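Local coordinates for protein UDP-glucose:anthocyanidin 3-O-glucosyltransferase (Clitoria ternatea, PDB 4REL) that belongs to the plant glycosyltransferases of the GT-B fold, built from two Rossmann-like domains, and binds 3,5,7-trihydroxy-2-(4-hydroxyphenyl)-4H-chromen-4-one, at residues V357-R362 against R373-I378. Residues are numbered along the deposited sequence; the frame is centred on the assembly and turned at random.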
loop_
_atom_site.group_PDB
_atom_site.type_symbol
_atom_site.label_atom_id
_atom_site.label_comp_id
_atom_site.label_asym_id
_atom_site.label_seq_id
_atom_site.Cartn_x
_atom_site.Cartn_y
_atom_site.Cartn_z
ATOM N N VAL A 357 5.872 -5.789 -14.713
ATOM C CA VAL A 357 5.591 -7.192 -14.424
ATOM C C VAL A 357 4.088 -7.408 -14.302
ATOM O O VAL A 357 3.437 -6.794 -13.450
ATOM C CB VAL A 357 6.288 -7.662 -13.141
ATOM C CG1 VAL A 357 5.919 -9.124 -12.852
ATOM C CG2 VAL A 357 7.785 -7.516 -13.289
ATOM N N PRO A 358 3.528 -8.278 -15.156
ATOM C CA PRO A 358 2.088 -8.553 -15.119
ATOM C C PRO A 358 1.734 -9.379 -13.886
ATOM O O PRO A 358 2.621 -10.005 -13.300
ATOM C CB PRO A 358 1.852 -9.351 -16.405
ATOM C CG PRO A 358 3.163 -9.996 -16.689
ATOM C CD PRO A 358 4.206 -9.004 -16.246
ATOM N N MET A 359 0.468 -9.368 -13.474
ATOM C CA MET A 359 0.113 -9.974 -12.189
ATOM C C MET A 359 -0.978 -11.032 -12.263
ATOM O O MET A 359 -1.836 -10.988 -13.129
ATOM C CB MET A 359 -0.308 -8.882 -11.204
ATOM C CG MET A 359 0.863 -8.082 -10.658
ATOM S SD MET A 359 0.376 -6.547 -9.856
ATOM C CE MET A 359 0.088 -5.497 -11.287
ATOM N N ILE A 360 -0.914 -11.992 -11.340
ATOM C CA ILE A 360 -2.023 -12.898 -11.059
ATOM C C ILE A 360 -2.443 -12.564 -9.644
ATOM O O ILE A 360 -1.614 -12.585 -8.727
ATOM C CB ILE A 360 -1.591 -14.370 -11.108
ATOM C CG1 ILE A 360 -1.196 -14.762 -12.530
ATOM C CG2 ILE A 360 -2.719 -15.285 -10.598
ATOM C CD1 ILE A 360 -0.439 -16.082 -12.617
ATOM N N CYS A 361 -3.722 -12.246 -9.466
ATOM C CA CYS A 361 -4.193 -11.587 -8.251
ATOM C C CYS A 361 -5.115 -12.474 -7.439
ATOM O O CYS A 361 -6.037 -13.076 -7.977
ATOM C CB CYS A 361 -4.979 -10.328 -8.614
ATOM S SG CYS A 361 -4.052 -9.121 -9.599
ATOM N N ARG A 362 -4.862 -12.542 -6.139
ATOM C CA ARG A 362 -5.802 -13.157 -5.212
ATOM C C ARG A 362 -5.956 -12.200 -4.039
ATOM O O ARG A 362 -5.243 -12.315 -3.043
ATOM C CB ARG A 362 -5.279 -14.520 -4.738
ATOM C CG ARG A 362 -6.351 -15.496 -4.217
ATOM C CD ARG A 362 -7.098 -14.918 -3.018
ATOM N NE ARG A 362 -7.722 -15.908 -2.147
ATOM C CZ ARG A 362 -8.658 -15.611 -1.250
ATOM N NH1 ARG A 362 -9.077 -14.356 -1.115
ATOM N NH2 ARG A 362 -9.172 -16.565 -0.484
ATOM N N ARG A 373 -9.236 -5.609 -9.277
ATOM C CA ARG A 373 -10.145 -5.223 -10.359
ATOM C C ARG A 373 -9.504 -4.204 -11.305
ATOM O O ARG A 373 -9.664 -4.296 -12.524
ATOM C CB ARG A 373 -11.463 -4.662 -9.803
ATOM C CG ARG A 373 -12.478 -4.239 -10.893
ATOM C CD ARG A 373 -12.987 -5.452 -11.684
ATOM N NE ARG A 373 -13.542 -6.441 -10.771
ATOM C CZ ARG A 373 -13.716 -7.726 -11.059
ATOM N NH1 ARG A 373 -13.398 -8.198 -12.260
ATOM N NH2 ARG A 373 -14.211 -8.541 -10.141
ATOM N N VAL A 374 -8.809 -3.212 -10.747
ATOM C CA VAL A 374 -8.138 -2.211 -11.577
ATOM C C VAL A 374 -7.095 -2.903 -12.453
ATOM O O VAL A 374 -7.000 -2.663 -13.663
ATOM C CB VAL A 374 -7.494 -1.091 -10.723
ATOM C CG1 VAL A 374 -6.625 -0.181 -11.587
ATOM C CG2 VAL A 374 -8.569 -0.274 -10.013
ATOM N N ILE A 375 -6.342 -3.806 -11.839
ATOM C CA ILE A 375 -5.304 -4.535 -12.561
ATOM C C ILE A 375 -5.885 -5.328 -13.740
ATOM O O ILE A 375 -5.378 -5.272 -14.860
ATOM C CB ILE A 375 -4.533 -5.470 -11.602
ATOM C CG1 ILE A 375 -3.546 -4.650 -10.768
ATOM C CG2 ILE A 375 -3.787 -6.539 -12.383
ATOM C CD1 ILE A 375 -3.058 -5.356 -9.501
ATOM N N GLN A 376 -6.959 -6.067 -13.495
ATOM C CA GLN A 376 -7.516 -6.908 -14.546
ATOM C C GLN A 376 -8.329 -6.141 -15.591
ATOM O O GLN A 376 -8.197 -6.399 -16.789
ATOM C CB GLN A 376 -8.406 -8.003 -13.961
ATOM C CG GLN A 376 -8.913 -8.989 -15.022
ATOM C CD GLN A 376 -9.853 -10.034 -14.459
ATOM O OE1 GLN A 376 -9.423 -11.093 -13.985
ATOM N NE2 GLN A 376 -11.159 -9.741 -14.507
ATOM N N ASP A 377 -9.190 -5.228 -15.146
ATOM C CA ASP A 377 -10.220 -4.674 -16.046
ATOM C C ASP A 377 -9.990 -3.241 -16.517
ATOM O O ASP A 377 -10.609 -2.788 -17.485
ATOM C CB ASP A 377 -11.610 -4.803 -15.411
ATOM C CG ASP A 377 -12.103 -6.237 -15.380
ATOM O OD1 ASP A 377 -11.402 -7.122 -15.905
ATOM O OD2 ASP A 377 -13.199 -6.479 -14.834
ATOM N N ILE A 378 -9.094 -2.534 -15.846
ATOM C CA ILE A 378 -8.797 -1.162 -16.226
ATOM C C ILE A 378 -7.423 -1.067 -16.900
ATOM O O ILE A 378 -7.338 -0.804 -18.104
ATOM C CB ILE A 378 -8.926 -0.209 -15.024
ATOM C CG1 ILE A 378 -10.368 -0.236 -14.510
ATOM C CG2 ILE A 378 -8.525 1.206 -15.413
ATOM C CD1 ILE A 378 -10.610 0.699 -13.321
#
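Ile375 reaches down from helix 368-378 onto two sulfur-bearing side chains of strand 359-361, Met359 and Cys361, which alternate with Ile360 and so face the helix together. The methionine crosses the isoleucine at about a right angle. Its chain carries SD of Met359 to 3.7 Å from CD1 of Ile375, and the bend at chi3 (-79°) then turns CE of Met359 onto the same CD1 methyl of Ile375 at 3.6 Å. SG of Cys361 is only slightly farther from that CD1, at 3.9 Å, while CG2 of Ile375 lies mainly against SG of Cys361, at 3.8 Å. With CG1 of Ile375 set beside the backbone N (chi1 -77°), the CG1-CD1 branch points at both sulfur side chains. Val349 of helix 346-354 also touches Ile375, while Met359 packs on Phe340 and Val353, extending the apolar layer between sheet and helices.

Away from this apolar patch the helix carries a polar cluster, in which Gln376 and Asp377 are partly exposed but Arg373 is buried. NH1 of Arg373 makes a salt bridge to OD2 of Asp377 (3.1 Å), approaching from above the carboxylate plane, and OD1 of Asp377 accepts NE2 of Gln376 at 3.0 Å, with the acceptor in the amide plane. Arg373 has a second acidic partner in Asp177, and OE1 of Gln376 bonds to the backbone N of Ile384.

Strand 359-361, this helix and strand 382-384 form a beta-alpha-beta unit of the six-stranded parallel sheet, in the manner of Rossmann-like GT-B domains. The direct contact is purely apolar, so it probably rests on dispersion and the burial of methyl and sulfur groups.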